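Local atomic coordinates of glucoamylase (Thermoanaerobacterium thermosaccharolyticum, PDB entry 1LF6), a protein that hydrolyses terminal alpha-1,4-linked glucose from the non-reducing ends of glucan chains, releasing beta-D-glucose, as a glucoamylase of glycoside hydrolase family 15. Residues 45-51 with 309-314; 60-64 with 320-324. One frame throughout, in Å; residues are numbered along the deposited sequence.

Contact 1 (45-51 with 309-314); sequences NYVSKVW and EDKTNK
Two irregular loops meet here, their backbones nearest at Tyr46 and Lys311, whose CA atoms lie 5.1 Å apart. Residues 45-51 fold around an inverse gamma turn centred on Lys49 and enter a strand at Trp51; residues 309-314 make an Asx motif, Asp310 OD2 accepting from Asn313 N at 2.8 Å. The key piece is Lys311. From an m chi1 its chain runs fully extended (t, t, t) into the curl of the opposite loop, where NZ donates to Ser48 O at 2.6 Å and, weakly, to Asn45 O at 3.0 Å; Thr42 OG1 and Ala43 O also bond to it, so the ammonium sits among neutral oxygens. On the way Lys311 CG packs 3.5 Å from Trp51 CZ2. Tyr46 (chi1 m) donates from OH to Glu309 OE1 at 2.7 Å, while Glu309 OE2 forms a salt bridge with Arg363 and accepts from Gly315 N. One face of the Tyr46 ring carries Lys314, with CE 3.6 Å above the centroid and NZ 4.2 Å from it, a CH-pi and cation-pi pair. Lys49 NZ turns back onto Tyr46 O at 2.6 Å. Water 1 donates a hydrogen bond to Glu309 O at 2.6 Å and accepts weakly from Trp51 NE1 at 3.4 Å, which also bonds weakly to Ala307 O. A lysine set among backbone carbonyls here joins the N-terminal beta-sandwich to the (alpha/alpha) barrel of a prokaryotic family 15 glucoamylase.

Contact 2 (60-64 with 320-324); sequences SEVYY and SLSIP
Residues 60-63 are the end of an extended strand, 58-63, and residues 320-324 are an irregular loop with an inverse gamma turn centred on Leu321, where Ser322 N reaches back weakly to Ser320 O at 2.9 Å. The backbones stay well apart: the nearest CA atoms, those of Glu61 and Ser322, are 7.8 Å from each other, and side chains and two waters fill the gap. Glu61 and Tyr63 both direct their CB toward the loop, while Val62 between them points away. Tyr63, with chi1 m, offers a ring face to Leu321 (t, p), whose CD1 lies 3.8 Å from the centroid and 14° off the normal, a CH-pi contact. Leu321 also rests on Trp51 and Thr53 of the adjoining strand. The strand belongs to the super-beta-sandwich and the loop to the (alpha/alpha) barrel part, so this is buried domain-interface packing. Ile323 (m, t) brings CD1 to 3.8 Å from Glu61 OE2; its side chain is about 7 Å from that of Trp325, likely a substrate-binding residue. Water 3 donates to Glu61 OE1 at 2.9 Å and to Leu321 O at 2.7 Å, and is hydrogen-bonded to Tyr63 OH at 2.6 Å. Water 2 accepts from Ile323 N at 2.8 Å and lies 3.2 Å from Glu61 OE2, to which it donates. The carboxylate of Glu61 is also salt-bridged to Lys37, and Tyr63 OH bonds to His338 NE2. Within the loop, Ser322 OG donates to Ser320 OG at 2.9 Å; these hydroxyls also bond to Ser650 N and Pro651 O respectively.

In the fold
Both contacts join the same two parts of the chain: the seven-stranded sheet, through the loop leading into strand 51-55 in contact 1 and strand 58-63 in contact 2, and the loop between helices 296-306 and 342-355. The centres of contact 1 and contact 2 are about 14 Å apart. On the sheet side they are directly coupled, since Trp51 O and Tyr63 N, 2.7 Å apart, probably hydrogen-bond between neighbouring strands. Contact 1 is partly buried, with Lys314 and Thr312 exposed, and relies mainly on direct side-chain hydrogen bonds, with a cation-pi contact and one bridging water. Contact 2 is wholly buried and smaller; its polar groups meet through two waters, leaving direct contact to Leu321 on the Tyr63 ring and Ile323 against Glu61. Only contact 2 approaches the probable substrate site.

Contact 1 (45-51 with 309-314)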
loop_
_atom_site.group_PDB
_atom_site.type_symbol
_atom_site.label_atom_id
_atom_site.label_comp_id
_atom_site.label_asym_id
_atom_site.label_seq_id
_atom_site.Cartn_x
_atom_site.Cartn_y
_atom_site.Cartn_z
ATOM N N ASN A 45 7.729 -9.151 13.496
ATOM C CA ASN A 45 8.989 -8.942 14.203
ATOM C C ASN A 45 9.984 -8.335 13.222
ATOM O O ASN A 45 9.740 -8.330 12.016
ATOM C CB ASN A 45 9.541 -10.255 14.798
ATOM C CG ASN A 45 9.908 -11.293 13.743
ATOM O OD1 ASN A 45 9.263 -12.332 13.632
ATOM N ND2 ASN A 45 10.959 -11.024 12.980
ATOM N N TYR A 46 11.099 -7.826 13.733
ATOM C CA TYR A 46 12.101 -7.196 12.880
ATOM C C TYR A 46 13.176 -8.131 12.341
ATOM O O TYR A 46 13.951 -7.755 11.459
ATOM C CB TYR A 46 12.750 -6.023 13.624
ATOM C CG TYR A 46 11.772 -4.908 13.933
ATOM C CD1 TYR A 46 11.252 -4.736 15.218
ATOM C CD2 TYR A 46 11.333 -4.049 12.927
ATOM C CE1 TYR A 46 10.315 -3.734 15.488
ATOM C CE2 TYR A 46 10.400 -3.050 13.184
ATOM C CZ TYR A 46 9.895 -2.895 14.460
ATOM O OH TYR A 46 8.975 -1.900 14.703
ATOM N N VAL A 47 13.209 -9.356 12.854
ATOM C CA VAL A 47 14.190 -10.343 12.422
ATOM C C VAL A 47 13.903 -10.856 11.011
ATOM O O VAL A 47 14.771 -10.805 10.138
ATOM C CB VAL A 47 14.225 -11.551 13.389
ATOM C CG1 VAL A 47 15.336 -12.511 12.981
ATOM C CG2 VAL A 47 14.428 -11.069 14.822
ATOM N N SER A 48 12.689 -11.352 10.793
ATOM C CA SER A 48 12.295 -11.882 9.490
ATOM C C SER A 48 11.994 -10.736 8.530
ATOM O O SER A 48 10.881 -10.205 8.516
ATOM C CB SER A 48 11.061 -12.773 9.637
ATOM O OG SER A 48 10.691 -13.340 8.386
ATOM N N LYS A 49 12.991 -10.364 7.732
ATOM C CA LYS A 49 12.848 -9.269 6.785
ATOM C C LYS A 49 12.346 -9.704 5.411
ATOM O O LYS A 49 13.017 -9.513 4.399
ATOM C CB LYS A 49 14.180 -8.523 6.648
ATOM C CG LYS A 49 14.743 -8.000 7.969
ATOM C CD LYS A 49 15.857 -6.990 7.718
ATOM C CE LYS A 49 16.691 -6.732 8.963
ATOM N NZ LYS A 49 15.899 -6.539 10.200
ATOM N N VAL A 50 11.153 -10.288 5.392
ATOM C CA VAL A 50 10.513 -10.748 4.165
ATOM C C VAL A 50 9.033 -10.369 4.179
ATOM O O VAL A 50 8.333 -10.607 5.162
ATOM C CB VAL A 50 10.606 -12.288 4.021
ATOM C CG1 VAL A 50 9.779 -12.755 2.825
ATOM C CG2 VAL A 50 12.064 -12.711 3.853
ATOM N N TRP A 51 8.564 -9.783 3.082
ATOM C CA TRP A 51 7.166 -9.388 2.941
ATOM C C TRP A 51 6.623 -10.064 1.695
ATOM O O TRP A 51 7.352 -10.236 0.725
ATOM C CB TRP A 51 7.033 -7.879 2.724
ATOM C CG TRP A 51 7.378 -7.007 3.886
ATOM C CD1 TRP A 51 6.505 -6.369 4.718
ATOM C CD2 TRP A 51 8.688 -6.590 4.279
ATOM N NE1 TRP A 51 7.191 -5.569 5.599
ATOM C CE2 TRP A 51 8.533 -5.686 5.352
ATOM C CE3 TRP A 51 9.981 -6.892 3.825
ATOM C CZ2 TRP A 51 9.625 -5.075 5.979
ATOM C CZ3 TRP A 51 11.064 -6.287 4.450
ATOM C CH2 TRP A 51 10.879 -5.388 5.516
ATOM N N GLU A 309 5.710 -1.190 7.731
ATOM C CA GLU A 309 6.895 -0.497 8.221
ATOM C C GLU A 309 8.148 -1.226 7.742
ATOM O O GLU A 309 8.162 -2.452 7.679
ATOM C CB GLU A 309 6.894 -0.466 9.756
ATOM C CG GLU A 309 8.165 0.096 10.388
ATOM C CD GLU A 309 8.175 -0.006 11.909
ATOM O OE1 GLU A 309 7.819 -1.081 12.435
ATOM O OE2 GLU A 309 8.549 0.980 12.573
ATOM N N ASP A 310 9.193 -0.485 7.388
ATOM C CA ASP A 310 10.423 -1.147 6.990
ATOM C C ASP A 310 10.978 -1.701 8.295
ATOM O O ASP A 310 10.724 -1.146 9.367
ATOM C CB ASP A 310 11.428 -0.173 6.371
ATOM C CG ASP A 310 12.701 -0.881 5.894
ATOM O OD1 ASP A 310 12.586 -1.845 5.105
ATOM O OD2 ASP A 310 13.805 -0.476 6.311
ATOM N N LYS A 311 11.722 -2.798 8.219
ATOM C CA LYS A 311 12.257 -3.396 9.433
ATOM C C LYS A 311 13.677 -2.952 9.770
ATOM O O LYS A 311 14.226 -3.343 10.800
ATOM C CB LYS A 311 12.155 -4.918 9.334
ATOM C CG LYS A 311 10.704 -5.376 9.254
ATOM C CD LYS A 311 10.547 -6.882 9.136
ATOM C CE LYS A 311 9.065 -7.256 9.149
ATOM N NZ LYS A 311 8.808 -8.718 9.150
ATOM N N THR A 312 14.259 -2.121 8.911
ATOM C CA THR A 312 15.604 -1.610 9.138
ATOM C C THR A 312 15.486 -0.129 9.499
ATOM O O THR A 312 16.056 0.329 10.487
ATOM C CB THR A 312 16.480 -1.784 7.887
ATOM O OG1 THR A 312 16.455 -3.158 7.483
ATOM C CG2 THR A 312 17.925 -1.380 8.181
ATOM N N ASN A 313 14.741 0.618 8.690
ATOM C CA ASN A 313 14.511 2.036 8.956
ATOM C C ASN A 313 13.152 2.103 9.635
ATOM O O ASN A 313 12.127 2.315 8.981
ATOM C CB ASN A 313 14.487 2.839 7.652
ATOM C CG ASN A 313 15.874 3.253 7.194
ATOM O OD1 ASN A 313 16.470 4.183 7.741
ATOM N ND2 ASN A 313 16.397 2.560 6.194
ATOM N N LYS A 314 13.144 1.893 10.950
ATOM C CA LYS A 314 11.903 1.902 11.714
ATOM C C LYS A 314 11.191 3.246 11.655
ATOM O O LYS A 314 11.820 4.300 11.680
ATOM C CB LYS A 314 12.181 1.512 13.169
ATOM C CG LYS A 314 12.746 0.103 13.332
ATOM C CD LYS A 314 12.963 -0.240 14.794
ATOM C CE LYS A 314 13.548 -1.635 14.951
ATOM N NZ LYS A 314 13.834 -1.953 16.376
HETATM O O HOH W 1 6.577 -4.250 8.660
#

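Contact 2 (60-64 with 320-324)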
loop_
_atom_site.group_PDB
_atom_site.type_symbol
_atom_site.label_atom_id
_atom_site.label_comp_id
_atom_site.label_asym_id
_atom_site.label_seq_id
_atom_site.Cartn_x
_atom_site.Cartn_y
_atom_site.Cartn_z
ATOM N N SER A 60 2.399 -12.846 -5.383
ATOM C CA SER A 60 2.856 -11.865 -6.356
ATOM C C SER A 60 4.203 -11.333 -5.859
ATOM O O SER A 60 5.114 -12.120 -5.593
ATOM C CB SER A 60 1.821 -10.740 -6.517
ATOM O OG SER A 60 1.323 -10.285 -5.270
ATOM N N GLU A 61 4.341 -10.021 -5.717
ATOM C CA GLU A 61 5.609 -9.463 -5.252
ATOM C C GLU A 61 6.018 -9.935 -3.855
ATOM O O GLU A 61 5.180 -10.083 -2.961
ATOM C CB GLU A 61 5.567 -7.930 -5.238
ATOM C CG GLU A 61 5.544 -7.255 -6.598
ATOM C CD GLU A 61 4.142 -7.078 -7.149
ATOM O OE1 GLU A 61 3.176 -7.331 -6.409
ATOM O OE2 GLU A 61 4.012 -6.675 -8.324
ATOM N N VAL A 62 7.317 -10.177 -3.685
ATOM C CA VAL A 62 7.877 -10.591 -2.404
ATOM C C VAL A 62 9.047 -9.651 -2.165
ATOM O O VAL A 62 9.858 -9.416 -3.063
ATOM C CB VAL A 62 8.382 -12.058 -2.424
ATOM C CG1 VAL A 62 8.866 -12.453 -1.036
ATOM C CG2 VAL A 62 7.267 -12.994 -2.873
ATOM N N TYR A 63 9.136 -9.118 -0.954
ATOM C CA TYR A 63 10.176 -8.152 -0.613
ATOM C C TYR A 63 11.222 -8.634 0.384
ATOM O O TYR A 63 10.907 -9.359 1.330
ATOM C CB TYR A 63 9.512 -6.887 -0.062
ATOM C CG TYR A 63 8.535 -6.246 -1.025
ATOM C CD1 TYR A 63 8.853 -5.059 -1.686
ATOM C CD2 TYR A 63 7.301 -6.838 -1.293
ATOM C CE1 TYR A 63 7.966 -4.479 -2.595
ATOM C CE2 TYR A 63 6.408 -6.268 -2.200
ATOM C CZ TYR A 63 6.746 -5.090 -2.846
ATOM O OH TYR A 63 5.860 -4.525 -3.743
ATOM N N TYR A 64 12.459 -8.193 0.164
ATOM C CA TYR A 64 13.606 -8.516 1.007
ATOM C C TYR A 64 14.827 -7.753 0.505
ATOM O O TYR A 64 15.050 -7.656 -0.703
ATOM C CB TYR A 64 13.906 -10.026 0.989
ATOM C CG TYR A 64 15.331 -10.366 1.398
ATOM C CD1 TYR A 64 16.370 -10.335 0.465
ATOM C CD2 TYR A 64 15.650 -10.670 2.722
ATOM C CE1 TYR A 64 17.685 -10.596 0.837
ATOM C CE2 TYR A 64 16.970 -10.934 3.107
ATOM C CZ TYR A 64 17.979 -10.895 2.156
ATOM O OH TYR A 64 19.284 -11.153 2.518
ATOM N N SER A 320 1.734 2.043 0.037
ATOM C CA SER A 320 1.060 0.820 -0.380
ATOM C C SER A 320 2.064 -0.235 -0.819
ATOM O O SER A 320 3.020 0.065 -1.536
ATOM C CB SER A 320 0.098 1.108 -1.532
ATOM O OG SER A 320 -0.546 -0.086 -1.946
ATOM N N LEU A 321 1.849 -1.474 -0.392
ATOM C CA LEU A 321 2.755 -2.546 -0.770
ATOM C C LEU A 321 2.322 -3.137 -2.110
ATOM O O LEU A 321 2.100 -4.335 -2.228
ATOM C CB LEU A 321 2.780 -3.633 0.313
ATOM C CG LEU A 321 3.957 -4.617 0.261
ATOM C CD1 LEU A 321 5.283 -3.864 0.374
ATOM C CD2 LEU A 321 3.825 -5.621 1.395
ATOM N N SER A 322 2.187 -2.280 -3.114
ATOM C CA SER A 322 1.802 -2.720 -4.443
ATOM C C SER A 322 2.400 -1.800 -5.494
ATOM O O SER A 322 2.986 -0.771 -5.168
ATOM C CB SER A 322 0.275 -2.743 -4.592
ATOM O OG SER A 322 -0.284 -1.440 -4.533
ATOM N N ILE A 323 2.250 -2.188 -6.754
ATOM C CA ILE A 323 2.748 -1.411 -7.878
ATOM C C ILE A 323 1.558 -1.183 -8.806
ATOM O O ILE A 323 1.342 -1.945 -9.748
ATOM C CB ILE A 323 3.849 -2.183 -8.622
ATOM C CG1 ILE A 323 4.992 -2.488 -7.652
ATOM C CG2 ILE A 323 4.335 -1.381 -9.821
ATOM C CD1 ILE A 323 6.038 -3.415 -8.204
ATOM N N PRO A 324 0.772 -0.126 -8.547
ATOM C CA PRO A 324 -0.410 0.206 -9.350
ATOM C C PRO A 324 -0.265 -0.003 -10.851
ATOM O O PRO A 324 0.735 0.382 -11.457
ATOM C CB PRO A 324 -0.696 1.665 -8.976
ATOM C CG PRO A 324 0.618 2.168 -8.464
ATOM C CD PRO A 324 1.122 0.997 -7.667
HETATM O O HOH W 2 1.582 -4.712 -7.725
HETATM O O HOH W 3 3.504 -5.634 -4.075
#